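Local coordinates for SaTIE-TED (Staphylococcus aureus, PDB 6FX6), which is of unknown function but, as the thioester domain of a cell-wall-anchored surface protein, probably serves covalent attachment to host molecules through an internal thioester, at residues Arg75-Leu78 with Thr79-His83; Ile98-Gln101 with Met102-Glu106; Ala123-Ala126 with Asp127-Ser131; Ala63-Asp66 with Thr67-Asp71; Glu136-Ala139 with Ser140-Gln144. All coordinates share one frame; numbering follows the deposited sequence.

Contact 1: residues Arg75-Leu78 with Thr79-His83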
loop_
_atom_site.group_PDB
_atom_site.type_symbol
_atom_site.label_atom_id
_atom_site.label_comp_id
_atom_site.label_asym_id
_atom_site.label_seq_id
_atom_site.Cartn_x
_atom_site.Cartn_y
_atom_site.Cartn_z
ATOM N N ARG A 75 -3.322 3.036 -10.385
ATOM C CA ARG A 75 -2.605 1.827 -9.946
ATOM C C ARG A 75 -1.891 2.043 -8.615
ATOM O O ARG A 75 -1.960 1.193 -7.730
ATOM C CB ARG A 75 -1.577 1.365 -10.980
ATOM C CG ARG A 75 -2.152 0.619 -12.173
ATOM C CD ARG A 75 -1.091 -0.255 -12.835
ATOM N NE ARG A 75 0.171 0.456 -13.063
ATOM C CZ ARG A 75 0.410 1.323 -14.050
ATOM N NH1 ARG A 75 -0.525 1.631 -14.953
ATOM N NH2 ARG A 75 1.606 1.904 -14.137
ATOM N N ASN A 76 -1.208 3.181 -8.497
ATOM C CA ASN A 76 -0.574 3.594 -7.240
ATOM C C ASN A 76 -1.589 3.696 -6.122
ATOM O O ASN A 76 -1.408 3.081 -5.080
ATOM C CB ASN A 76 0.159 4.941 -7.381
ATOM C CG ASN A 76 1.632 4.777 -7.702
ATOM O OD1 ASN A 76 2.115 5.262 -8.727
ATOM N ND2 ASN A 76 2.359 4.097 -6.815
ATOM N N LYS A 77 -2.665 4.446 -6.350
ATOM C CA LYS A 77 -3.677 4.659 -5.309
ATOM C C LYS A 77 -4.317 3.342 -4.846
ATOM O O LYS A 77 -4.485 3.126 -3.646
ATOM C CB LYS A 77 -4.745 5.664 -5.759
ATOM C CG LYS A 77 -5.485 6.320 -4.601
ATOM C CD LYS A 77 -6.076 7.673 -4.985
ATOM C CE LYS A 77 -6.535 8.451 -3.758
ATOM N NZ LYS A 77 -6.885 9.863 -4.084
ATOM N N LEU A 78 -4.639 2.460 -5.790
ATOM C CA LEU A 78 -5.217 1.154 -5.450
ATOM C C LEU A 78 -4.303 0.326 -4.531
ATOM O O LEU A 78 -4.792 -0.323 -3.606
ATOM C CB LEU A 78 -5.556 0.354 -6.711
ATOM C CG LEU A 78 -6.695 0.918 -7.572
ATOM C CD1 LEU A 78 -6.658 0.308 -8.962
ATOM C CD2 LEU A 78 -8.051 0.685 -6.928
ATOM N N THR A 79 -2.993 0.368 -4.776
ATOM C CA THR A 79 -2.029 -0.348 -3.936
ATOM C C THR A 79 -1.856 0.334 -2.572
ATOM O O THR A 79 -1.676 -0.350 -1.559
ATOM C CB THR A 79 -0.651 -0.523 -4.626
ATOM O OG1 THR A 79 -0.085 0.751 -4.938
ATOM C CG2 THR A 79 -0.779 -1.345 -5.911
HETATM N N MSE A 80 -1.928 1.667 -2.553
HETATM C CA MSE A 80 -1.891 2.448 -1.305
HETATM C C MSE A 80 -3.062 2.132 -0.417
HETATM O O MSE A 80 -2.906 1.972 0.794
HETATM C CB MSE A 80 -1.963 3.965 -1.536
HETATM C CG MSE A 80 -0.842 4.583 -2.364
HETATM SE SE MSE A 80 0.857 4.349 -1.426
HETATM C CE MSE A 80 1.484 2.698 -2.310
ATOM N N ILE A 81 -4.248 2.059 -1.008
ATOM C CA ILE A 81 -5.460 1.744 -0.255
ATOM C C ILE A 81 -5.405 0.309 0.269
ATOM O O ILE A 81 -5.743 0.064 1.424
ATOM C CB ILE A 81 -6.738 1.980 -1.092
ATOM C CG1 ILE A 81 -6.887 3.475 -1.414
ATOM C CG2 ILE A 81 -7.970 1.502 -0.333
ATOM C CD1 ILE A 81 -7.793 3.767 -2.589
ATOM N N SER A 82 -4.978 -0.629 -0.571
ATOM C CA SER A 82 -4.815 -2.008 -0.138
ATOM C C SER A 82 -3.806 -2.089 1.009
ATOM O O SER A 82 -4.102 -2.660 2.058
ATOM C CB SER A 82 -4.378 -2.892 -1.302
ATOM O OG SER A 82 -4.160 -4.230 -0.880
ATOM N N HIS A 83 -2.640 -1.473 0.820
ATOM C CA HIS A 83 -1.555 -1.558 1.801
ATOM C C HIS A 83 -1.917 -0.940 3.156
ATOM O O HIS A 83 -1.935 -1.636 4.177
ATOM C CB HIS A 83 -0.282 -0.913 1.254
ATOM C CG HIS A 83 0.866 -0.956 2.207
ATOM N ND1 HIS A 83 1.619 -2.093 2.418
ATOM C CD2 HIS A 83 1.375 -0.006 3.027
ATOM C CE1 HIS A 83 2.554 -1.834 3.316
ATOM N NE2 HIS A 83 2.423 -0.578 3.707
#
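With chi1 at 60°, T79 sets OG1 between its own backbone N and carbonyl carbon, which turns the hydroxyl back onto the carbonyl of N76, three residues earlier. This is the familiar helical arrangement in which a threonine side chain donates to a main-chain oxygen of the preceding turn, here inside helix 72-87 of the thioester domain. OG1 stands 2.7 Å from N76 O at a C=O...donor angle of 124°, so it comes in from the side, tilted somewhat out of the carbonyl plane, whereas M80 N reaches the same N76 O at 2.9 Å almost end-on. Two donors therefore grip N76 O, and the hydroxyl of buried T79 spends its hydrogen within the helix. The CG2 methyl of T79, placed next to the backbone N, leans on R75 O at 3.3 Å.

Selenomethionine M80 folds back at chi2 and chi3, and its CG lies 3.2 Å from N76 O, close by the two-donor carbonyl. K77 and I81 supply the apolar touch one turn apart: the side chains cross at a slant, with K77 CG 4.0 Å from I81 CD1. Outward, L78 and I81 rest on I104 of helix 94-107, and R75 NH1 bonds to F69 O in the preceding loop. Next to the K77-I81 crossing, I81 CG1 lies 3.3 Å from K77 O, the oxygen that accepts from I81 N.

Contact 2: residues Ile98-Gln101 with Met102-Glu106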
loop_
_atom_site.group_PDB
_atom_site.type_symbol
_atom_site.label_atom_id
_atom_site.label_comp_id
_atom_site.label_asym_id
_atom_site.label_seq_id
_atom_site.Cartn_x
_atom_site.Cartn_y
_atom_site.Cartn_z
ATOM N N ILE A 98 -13.679 -4.913 4.655
ATOM C CA ILE A 98 -14.842 -4.452 3.891
ATOM C C ILE A 98 -14.694 -2.977 3.529
ATOM O O ILE A 98 -14.923 -2.595 2.378
ATOM C CB ILE A 98 -16.165 -4.696 4.656
ATOM C CG1 ILE A 98 -16.480 -6.187 4.667
ATOM C CG2 ILE A 98 -17.328 -3.946 4.013
ATOM C CD1 ILE A 98 -17.603 -6.585 5.602
ATOM N N ALA A 99 -14.313 -2.158 4.511
ATOM C CA ALA A 99 -14.110 -0.715 4.283
ATOM C C ALA A 99 -13.050 -0.473 3.210
ATOM O O ALA A 99 -13.232 0.365 2.333
ATOM C CB ALA A 99 -13.719 -0.017 5.573
ATOM N N THR A 100 -11.959 -1.232 3.276
ATOM C CA THR A 100 -10.890 -1.125 2.290
ATOM C C THR A 100 -11.391 -1.515 0.896
ATOM O O THR A 100 -11.155 -0.786 -0.069
ATOM C CB THR A 100 -9.674 -1.975 2.703
ATOM O OG1 THR A 100 -9.228 -1.546 3.991
ATOM C CG2 THR A 100 -8.531 -1.829 1.714
ATOM N N GLN A 101 -12.091 -2.647 0.801
ATOM C CA GLN A 101 -12.713 -3.076 -0.462
ATOM C C GLN A 101 -13.669 -2.014 -0.988
ATOM O O GLN A 101 -13.688 -1.735 -2.180
ATOM C CB GLN A 101 -13.472 -4.396 -0.282
ATOM C CG GLN A 101 -14.192 -4.915 -1.528
ATOM C CD GLN A 101 -13.247 -5.314 -2.636
ATOM O OE1 GLN A 101 -12.851 -6.480 -2.731
ATOM N NE2 GLN A 101 -12.874 -4.353 -3.479
HETATM N N MSE A 102 -14.470 -1.444 -0.090
HETATM C CA MSE A 102 -15.441 -0.413 -0.468
HETATM C C MSE A 102 -14.794 0.857 -0.967
HETATM O O MSE A 102 -15.325 1.505 -1.875
HETATM C CB MSE A 102 -16.387 -0.080 0.689
HETATM C CG MSE A 102 -17.571 -1.042 0.715
HETATM SE SE MSE A 102 -18.503 -0.848 2.435
HETATM C CE MSE A 102 -19.301 0.930 2.137
ATOM N N LEU A 103 -13.654 1.231 -0.380
ATOM C CA LEU A 103 -12.903 2.412 -0.820
ATOM C C LEU A 103 -12.231 2.195 -2.178
ATOM O O LEU A 103 -12.228 3.097 -3.018
ATOM C CB LEU A 103 -11.856 2.817 0.229
ATOM C CG LEU A 103 -11.073 4.115 -0.042
ATOM C CD1 LEU A 103 -11.996 5.274 -0.387
ATOM C CD2 LEU A 103 -10.208 4.461 1.162
ATOM N N ILE A 104 -11.655 1.006 -2.371
ATOM C CA ILE A 104 -11.142 0.575 -3.676
ATOM C C ILE A 104 -12.245 0.679 -4.722
ATOM O O ILE A 104 -12.025 1.219 -5.804
ATOM C CB ILE A 104 -10.568 -0.868 -3.617
ATOM C CG1 ILE A 104 -9.208 -0.854 -2.913
ATOM C CG2 ILE A 104 -10.427 -1.487 -5.009
ATOM C CD1 ILE A 104 -8.742 -2.211 -2.424
ATOM N N TRP A 105 -13.428 0.173 -4.388
ATOM C CA TRP A 105 -14.568 0.222 -5.302
ATOM C C TRP A 105 -15.086 1.631 -5.597
ATOM O O TRP A 105 -15.618 1.851 -6.680
ATOM C CB TRP A 105 -15.726 -0.644 -4.796
ATOM C CG TRP A 105 -15.592 -2.115 -5.032
ATOM C CD1 TRP A 105 -14.634 -2.767 -5.761
ATOM C CD2 TRP A 105 -16.492 -3.119 -4.571
ATOM N NE1 TRP A 105 -14.872 -4.118 -5.756
ATOM C CE2 TRP A 105 -16.010 -4.362 -5.037
ATOM C CE3 TRP A 105 -17.663 -3.090 -3.806
ATOM C CZ2 TRP A 105 -16.652 -5.570 -4.752
ATOM C CZ3 TRP A 105 -18.300 -4.290 -3.519
ATOM C CH2 TRP A 105 -17.790 -5.516 -3.991
ATOM N N GLU A 106 -14.947 2.571 -4.660
ATOM C CA GLU A 106 -15.283 3.981 -4.936
ATOM C C GLU A 106 -14.466 4.558 -6.088
ATOM O O GLU A 106 -14.989 5.336 -6.879
ATOM C CB GLU A 106 -15.106 4.873 -3.701
ATOM C CG GLU A 106 -16.185 4.688 -2.644
ATOM C CD GLU A 106 -16.504 5.946 -1.847
ATOM O OE1 GLU A 106 -16.619 7.031 -2.459
ATOM O OE2 GLU A 106 -16.667 5.845 -0.607
#
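Q101 folds its amide over W105, one turn further along helix 94-107. CG stands on CB anti to the backbone N (chi1 178°), and a bend at chi2 then swings the amide along the helix until it covers one face of the indole. The contact has two parts. Q101 CG sits over the six-membered ring, 4.1 Å from its centroid and 14° off the normal, a CH-pi contact; Q101 NE2 lies 3.0 Å above the indole plane, displaced toward the rim. Amide and indole planes differ by 27°, so the groups are stacked. NE2 also comes within 3.0 Å of W105 NE1, but both are donors and form no bond with each other; W105 NE1 has a weak bond to C47 O. The other end of the amide is fixed by C47, whose backbone N bonds to Q101 OE1. Pairing of this glutamine with C47 is consistent with the cysteine-glutamine pair that thioester domains join, although Q101 is modelled with its NE2 amide intact.

I98 and selenomethionine M102 meet on the neighbouring side, CG2 of I98 against SE of M102 at 3.7 Å. The CG2 methyl of T100 approaches I104 CD1 at 4.2 Å. The backbone keeps regular helical bonding, for example I104 N to T100 O at 3.0 Å.

Strands and helices pack on several sides of the helix: I98, Q101 and M102 rest on W35 of strand 30-40, T100 on I81 and Y86 of helix 72-87, and L103 on I128 of helix 121-134.

Contact 3: residues Ala123-Ala126 with Asp127-Ser131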
loop_
_atom_site.group_PDB
_atom_site.type_symbol
_atom_site.label_atom_id
_atom_site.label_comp_id
_atom_site.label_asym_id
_atom_site.label_seq_id
_atom_site.Cartn_x
_atom_site.Cartn_y
_atom_site.Cartn_z
ATOM N N ALA A 123 -15.564 7.011 9.179
ATOM C CA ALA A 123 -14.379 7.102 10.045
ATOM C C ALA A 123 -13.245 6.174 9.588
ATOM O O ALA A 123 -12.072 6.553 9.645
ATOM C CB ALA A 123 -14.748 6.812 11.490
ATOM N N ARG A 124 -13.592 4.965 9.142
ATOM C CA ARG A 124 -12.601 4.031 8.594
ATOM C C ARG A 124 -11.968 4.570 7.310
ATOM O O ARG A 124 -10.743 4.556 7.166
ATOM C CB ARG A 124 -13.211 2.642 8.348
ATOM C CG ARG A 124 -13.398 1.820 9.619
ATOM C CD ARG A 124 -13.751 0.367 9.318
ATOM N NE ARG A 124 -13.207 -0.547 10.328
ATOM C CZ ARG A 124 -13.763 -0.833 11.505
ATOM N NH1 ARG A 124 -14.917 -0.297 11.874
ATOM N NH2 ARG A 124 -13.151 -1.680 12.328
ATOM N N LYS A 125 -12.810 5.048 6.397
ATOM C CA LYS A 125 -12.364 5.661 5.140
ATOM C C LYS A 125 -11.436 6.854 5.370
ATOM O O LYS A 125 -10.388 6.952 4.728
ATOM C CB LYS A 125 -13.580 6.119 4.331
ATOM C CG LYS A 125 -13.277 6.778 2.992
ATOM C CD LYS A 125 -14.550 7.328 2.377
ATOM C CE LYS A 125 -14.276 7.982 1.034
ATOM N NZ LYS A 125 -15.531 8.446 0.385
ATOM N N ALA A 126 -11.831 7.748 6.278
ATOM C CA ALA A 126 -11.059 8.965 6.579
ATOM C C ALA A 126 -9.640 8.661 7.070
ATOM O O ALA A 126 -8.684 9.285 6.613
ATOM C CB ALA A 126 -11.796 9.833 7.601
ATOM N N ASP A 127 -9.510 7.693 7.977
ATOM C CA ASP A 127 -8.198 7.273 8.488
ATOM C C ASP A 127 -7.307 6.674 7.393
ATOM O O ASP A 127 -6.088 6.842 7.437
ATOM C CB ASP A 127 -8.330 6.278 9.660
ATOM C CG ASP A 127 -7.116 6.305 10.598
ATOM O OD1 ASP A 127 -6.885 7.352 11.246
ATOM O OD2 ASP A 127 -6.398 5.280 10.696
ATOM N N ILE A 128 -7.912 5.991 6.418
ATOM C CA ILE A 128 -7.168 5.429 5.278
ATOM C C ILE A 128 -6.656 6.538 4.362
ATOM O O ILE A 128 -5.482 6.545 4.001
ATOM C CB ILE A 128 -8.008 4.412 4.463
ATOM C CG1 ILE A 128 -8.280 3.170 5.315
ATOM C CG2 ILE A 128 -7.292 4.009 3.171
ATOM C CD1 ILE A 128 -9.265 2.197 4.702
ATOM N N LEU A 129 -7.532 7.465 3.991
ATOM C CA LEU A 129 -7.132 8.600 3.145
ATOM C C LEU A 129 -6.044 9.475 3.788
ATOM O O LEU A 129 -5.160 9.968 3.088
ATOM C CB LEU A 129 -8.349 9.453 2.761
ATOM C CG LEU A 129 -9.381 8.769 1.856
ATOM C CD1 LEU A 129 -10.560 9.702 1.618
ATOM C CD2 LEU A 129 -8.764 8.329 0.536
ATOM N N LYS A 130 -6.111 9.640 5.111
ATOM C CA LYS A 130 -5.074 10.347 5.881
ATOM C C LYS A 130 -3.722 9.629 5.797
ATOM O O LYS A 130 -2.694 10.280 5.650
ATOM C CB LYS A 130 -5.498 10.488 7.352
ATOM C CG LYS A 130 -4.529 11.258 8.242
ATOM C CD LYS A 130 -4.984 11.265 9.694
ATOM C CE LYS A 130 -4.090 12.140 10.561
ATOM N NZ LYS A 130 -4.585 12.242 11.962
ATOM N N SER A 131 -3.733 8.298 5.902
ATOM C CA SER A 131 -2.508 7.500 5.778
ATOM C C SER A 131 -1.895 7.582 4.375
ATOM O O SER A 131 -0.668 7.688 4.239
ATOM C CB SER A 131 -2.768 6.031 6.135
ATOM O OG SER A 131 -2.946 5.871 7.526
#
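Neither flat side-chain group, the guanidinium of R124 or the carboxylate of D127, brings a face or an edge across this turn. The side chain of R124 points away from residues 127-131, and D127 meets A123 through its CB, 3.8 Å from A123 O. Joining is left to the peptide groups and to aliphatic carbons, the i to i+4 bonding and packing of one helix. L129 N donates to K125 O at 3.0 Å and nearly straight (170°), while D127 N to A123 O is longer, 3.3 Å.

K125 is fully extended, every torsion near 180°, and runs alongside L129 in the same direction; its CE lies 4.1 Å from L129 CD1, so the apolar stem of the lysine flanks the leucine while NZ projects beyond. I128 presses CG1 onto R124 O at 3.4 Å. Within residues 127-131, S131 OG makes a weak bond to D127 O.

Polar ends find partners off the helix: R124 NH2 in a salt bridge to D91, its NH1 on L119 O, and K125 NZ in a salt bridge to E106. Helix 121-134 thus lies against helix 94-107, with R124 on A99 and K125 on L103, leaving A126, D127 and K130 on the exposed side.

Contact 4: residues Ala63-Asp66 with Thr67-Asp71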
loop_
_atom_site.group_PDB
_atom_site.type_symbol
_atom_site.label_atom_id
_atom_site.label_comp_id
_atom_site.label_asym_id
_atom_site.label_seq_id
_atom_site.Cartn_x
_atom_site.Cartn_y
_atom_site.Cartn_z
ATOM N N ALA A 63 -1.487 -11.833 -14.169
ATOM C CA ALA A 63 -0.776 -10.907 -15.051
ATOM C C ALA A 63 -0.557 -9.606 -14.290
ATOM O O ALA A 63 -1.233 -9.363 -13.301
ATOM C CB ALA A 63 -1.585 -10.659 -16.313
ATOM N N ASN A 64 0.369 -8.769 -14.755
ATOM C CA ASN A 64 0.666 -7.502 -14.080
ATOM C C ASN A 64 -0.554 -6.574 -14.101
ATOM O O ASN A 64 -1.307 -6.545 -15.075
ATOM C CB ASN A 64 1.875 -6.808 -14.718
ATOM C CG ASN A 64 2.423 -5.681 -13.858
ATOM O OD1 ASN A 64 2.455 -4.528 -14.276
ATOM N ND2 ASN A 64 2.845 -6.014 -12.645
ATOM N N LEU A 65 -0.737 -5.818 -13.020
ATOM C CA LEU A 65 -1.894 -4.920 -12.860
ATOM C C LEU A 65 -2.113 -3.928 -14.012
ATOM O O LEU A 65 -3.253 -3.559 -14.297
ATOM C CB LEU A 65 -1.781 -4.145 -11.538
ATOM C CG LEU A 65 -2.966 -3.262 -11.128
ATOM C CD1 LEU A 65 -4.222 -4.096 -10.909
ATOM C CD2 LEU A 65 -2.622 -2.468 -9.879
ATOM N N ASP A 66 -1.034 -3.494 -14.660
ATOM C CA ASP A 66 -1.135 -2.556 -15.793
ATOM C C ASP A 66 -1.906 -3.056 -17.031
ATOM O O ASP A 66 -2.307 -2.240 -17.860
ATOM C CB ASP A 66 0.252 -2.008 -16.199
ATOM C CG ASP A 66 1.227 -3.094 -16.658
ATOM O OD1 ASP A 66 0.821 -4.263 -16.843
ATOM O OD2 ASP A 66 2.424 -2.766 -16.821
ATOM N N THR A 67 -2.118 -4.371 -17.151
ATOM C CA THR A 67 -2.963 -4.927 -18.223
ATOM C C THR A 67 -4.429 -4.493 -18.093
ATOM O O THR A 67 -5.131 -4.376 -19.099
ATOM C CB THR A 67 -2.914 -6.472 -18.287
ATOM O OG1 THR A 67 -3.421 -7.029 -17.071
ATOM C CG2 THR A 67 -1.494 -6.972 -18.532
ATOM N N LEU A 68 -4.882 -4.257 -16.862
ATOM C CA LEU A 68 -6.245 -3.798 -16.599
ATOM C C LEU A 68 -6.350 -2.270 -16.551
ATOM O O LEU A 68 -7.265 -1.699 -17.147
ATOM C CB LEU A 68 -6.755 -4.401 -15.289
ATOM C CG LEU A 68 -8.207 -4.131 -14.879
ATOM C CD1 LEU A 68 -9.198 -4.545 -15.960
ATOM C CD2 LEU A 68 -8.496 -4.859 -13.578
ATOM N N PHE A 69 -5.427 -1.620 -15.837
ATOM C CA PHE A 69 -5.441 -0.159 -15.654
ATOM C C PHE A 69 -4.188 0.499 -16.216
ATOM O O PHE A 69 -3.088 0.259 -15.727
ATOM C CB PHE A 69 -5.568 0.192 -14.171
ATOM C CG PHE A 69 -6.789 -0.388 -13.520
ATOM C CD1 PHE A 69 -8.063 0.018 -13.919
ATOM C CD2 PHE A 69 -6.675 -1.346 -12.513
ATOM C CE1 PHE A 69 -9.198 -0.521 -13.327
ATOM C CE2 PHE A 69 -7.806 -1.885 -11.916
ATOM C CZ PHE A 69 -9.068 -1.473 -12.322
ATOM N N LYS A 70 -4.368 1.334 -17.237
ATOM C CA LYS A 70 -3.270 2.102 -17.825
ATOM C C LYS A 70 -2.762 3.210 -16.895
ATOM O O LYS A 70 -1.552 3.398 -16.763
ATOM C CB LYS A 70 -3.700 2.721 -19.159
ATOM C CG LYS A 70 -3.912 1.714 -20.278
ATOM C CD LYS A 70 -4.195 2.413 -21.604
ATOM C CE LYS A 70 -3.576 1.684 -22.789
ATOM N NZ LYS A 70 -3.614 2.514 -24.027
ATOM N N ASP A 71 -3.690 3.931 -16.262
ATOM C CA ASP A 71 -3.363 5.104 -15.433
ATOM C C ASP A 71 -2.555 4.714 -14.187
ATOM O O ASP A 71 -3.053 3.995 -13.311
ATOM C CB ASP A 71 -4.647 5.844 -15.025
ATOM C CG ASP A 71 -4.376 7.226 -14.447
ATOM O OD1 ASP A 71 -4.080 8.159 -15.230
ATOM O OD2 ASP A 71 -4.475 7.386 -13.213
#
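From N64 to T67 the chain leaves strand 59-64 in a type I beta turn, and residues L65 to L68 take helix-like angles before F69 turns extended. Two carbonyls hold the turn, each with two donors. N64 O takes T67 OG1 at 2.9 Å and T67 N at 3.1 Å: the hydroxyl comes almost end-on to the carbonyl, the amide from above its plane. L65 O takes F69 N at 3.3 Å in the carbonyl plane and L68 N at 3.1 Å from above it.

The second grip of T67 on N64 O, by the hydroxyl, depends on chi1 of 62°, which places OG1 between its backbone N and carbonyl carbon, turned back over the preceding peptides; its CG2 methyl settles near the same oxygen. D66 OD1 is close to T67 N, but the angle is too poor for a hydrogen bond. D66 instead adds a CA-H...O contact, its CA 3.4 Å from F69 O with 152° at the hydrogen.

The apolar side gathers at the F69 ring. L65 CD1 meets it at the edge, 4.0 Å from F69 CD2, while L68 CG covers one face, 3.7 Å above the ring plane and over its centre.

The turn joins sheet to helix. A63 bonds through its backbone with V211 of strand 210-213. D71 is the N-cap of helix 72-87, its OD2 bonded to L74 N, while F69 packs on L74 and L78 of that helix.

Contact 5: residues Glu136-Ala139 with Ser140-Gln144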
loop_
_atom_site.group_PDB
_atom_site.type_symbol
_atom_site.label_atom_id
_atom_site.label_comp_id
_atom_site.label_asym_id
_atom_site.label_seq_id
_atom_site.Cartn_x
_atom_site.Cartn_y
_atom_site.Cartn_z
ATOM N N GLU A 136 2.692 10.626 0.817
ATOM C CA GLU A 136 3.271 11.512 -0.204
ATOM C C GLU A 136 4.346 12.448 0.353
ATOM O O GLU A 136 5.186 12.936 -0.402
ATOM C CB GLU A 136 2.190 12.368 -0.869
ATOM C CG GLU A 136 1.129 11.589 -1.640
ATOM C CD GLU A 136 0.044 12.482 -2.247
ATOM O OE1 GLU A 136 0.065 13.718 -2.030
ATOM O OE2 GLU A 136 -0.840 11.940 -2.951
ATOM N N GLN A 137 4.317 12.708 1.660
ATOM C CA GLN A 137 5.245 13.656 2.278
ATOM C C GLN A 137 6.650 13.069 2.354
ATOM O O GLN A 137 6.819 11.868 2.576
ATOM C CB GLN A 137 4.774 14.072 3.676
ATOM C CG GLN A 137 3.371 14.672 3.740
ATOM C CD GLN A 137 3.167 15.836 2.779
ATOM O OE1 GLN A 137 4.056 16.667 2.588
ATOM N NE2 GLN A 137 1.989 15.895 2.166
ATOM N N ARG A 138 7.643 13.932 2.157
ATOM C CA ARG A 138 9.051 13.548 2.143
ATOM C C ARG A 138 9.826 14.398 3.139
ATOM O O ARG A 138 9.424 15.519 3.464
ATOM C CB ARG A 138 9.630 13.724 0.734
ATOM C CG ARG A 138 8.985 12.834 -0.325
ATOM C CD ARG A 138 9.377 11.374 -0.141
ATOM N NE ARG A 138 8.759 10.490 -1.134
ATOM C CZ ARG A 138 7.527 9.970 -1.061
ATOM N NH1 ARG A 138 7.099 9.177 -2.035
ATOM N NH2 ARG A 138 6.714 10.231 -0.040
ATOM N N ALA A 139 10.935 13.846 3.629
ATOM C CA ALA A 139 11.834 14.562 4.538
ATOM C C ALA A 139 12.348 15.868 3.936
ATOM O O ALA A 139 12.392 16.024 2.714
ATOM C CB ALA A 139 13.001 13.674 4.925
ATOM N N SER A 140 12.731 16.812 4.794
ATOM C CA SER A 140 13.232 18.118 4.338
ATOM C C SER A 140 14.571 18.011 3.597
ATOM O O SER A 140 14.899 18.866 2.778
ATOM C CB SER A 140 13.369 19.079 5.517
ATOM O OG SER A 140 14.281 18.576 6.480
ATOM N N PHE A 141 15.335 16.960 3.888
ATOM C CA PHE A 141 16.606 16.697 3.194
ATOM C C PHE A 141 16.476 15.752 1.983
ATOM O O PHE A 141 17.480 15.292 1.447
ATOM C CB PHE A 141 17.684 16.215 4.185
ATOM C CG PHE A 141 17.259 15.059 5.063
ATOM C CD1 PHE A 141 17.100 13.778 4.542
ATOM C CD2 PHE A 141 17.038 15.252 6.428
ATOM C CE1 PHE A 141 16.713 12.722 5.357
ATOM C CE2 PHE A 141 16.658 14.198 7.246
ATOM C CZ PHE A 141 16.496 12.930 6.708
ATOM N N HIS A 142 15.246 15.491 1.541
ATOM C CA HIS A 142 14.968 14.602 0.405
ATOM C C HIS A 142 15.660 15.082 -0.869
ATOM O O HIS A 142 15.569 16.250 -1.222
ATOM C CB HIS A 142 13.455 14.515 0.177
ATOM C CG HIS A 142 13.048 13.551 -0.889
ATOM N ND1 HIS A 142 13.512 12.257 -0.933
ATOM C CD2 HIS A 142 12.192 13.679 -1.929
ATOM C CE1 HIS A 142 12.967 11.628 -1.960
ATOM N NE2 HIS A 142 12.164 12.471 -2.583
ATOM N N LYS A 143 16.363 14.163 -1.525
ATOM C CA LYS A 143 17.158 14.418 -2.739
ATOM C C LYS A 143 18.428 15.269 -2.560
ATOM O O LYS A 143 19.101 15.546 -3.549
ATOM C CB LYS A 143 16.321 15.038 -3.874
ATOM C CG LYS A 143 15.020 14.340 -4.215
ATOM C CD LYS A 143 14.430 14.967 -5.469
ATOM C CE LYS A 143 12.951 14.678 -5.631
ATOM N NZ LYS A 143 12.348 15.552 -6.680
ATOM N N GLN A 144 18.768 15.675 -1.337
ATOM C CA GLN A 144 19.919 16.552 -1.124
ATOM C C GLN A 144 21.221 15.751 -1.056
ATOM O O GLN A 144 21.218 14.542 -0.779
ATOM C CB GLN A 144 19.738 17.413 0.131
ATOM C CG GLN A 144 18.606 18.426 -0.009
ATOM C CD GLN A 144 18.562 19.459 1.107
ATOM O OE1 GLN A 144 18.888 19.172 2.263
ATOM N NE2 GLN A 144 18.142 20.673 0.764
#
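R138 lays its aliphatic stem over one face of the H142 imidazole: CD lies 4.0 Å from the ring centroid and 13° off the normal, a CH-pi contact, with CG 3.7 Å from H142 CD2. K143 CG covers the opposite face, so the ring is held between two side-chain stems. The two side chains run together, but the guanidinium is turned 76° from the imidazole plane and is not stacked on it; H142 NE2 comes at its edge, 4.2 Å from R138 NE. Beside this pair, A139 CB sits over a face of F141, 4.0 Å from the ring centroid and displaced toward the rim, a second CH-pi contact.

What brings these groups together is a pair of overlapping beta turns, type I over A139-H142 and type II over F141-Q144. H142 N donates to A139 O at 3.1 Å, closing the first, and Q144 N to F141 O closes the second. A bend at chi2 (-71°) turns the R138 side chain along the imidazole, and its NH2 bonds to A135 O as well as to Q137 O at 3.1 Å.

Further out, W232 N bonds to H142 ND1, which fixes the rotation of the imidazole, and S140 OG bonds to T159 N. The loop leads from helix 121-134 to strand 145-149 along strand 231-238, where S231 touches R138 and H142, and L233 touches F141.

In the fold
From the N terminus, contact 4 comes first, closing the turn from strand 59-64 into helix 72-87, where contact 1 follows and touches it directly. Contact 2 lies in the next helix, 94-107, which packs against helix 72-87 and so against contact 1. Contact 3, in helix 121-134, meets contact 2 from another side, by packing and by a salt bridge. Contact 5 closes the turns beyond that helix, about 30 Å from contact 2 between centres. Each contact joins adjoining segments, so all five stand in series, none nesting or crossing; contacts 1 to 3 each lie within one helix, and the packing between those helices ties them, while contacts 4 and 5 lead from or to strands.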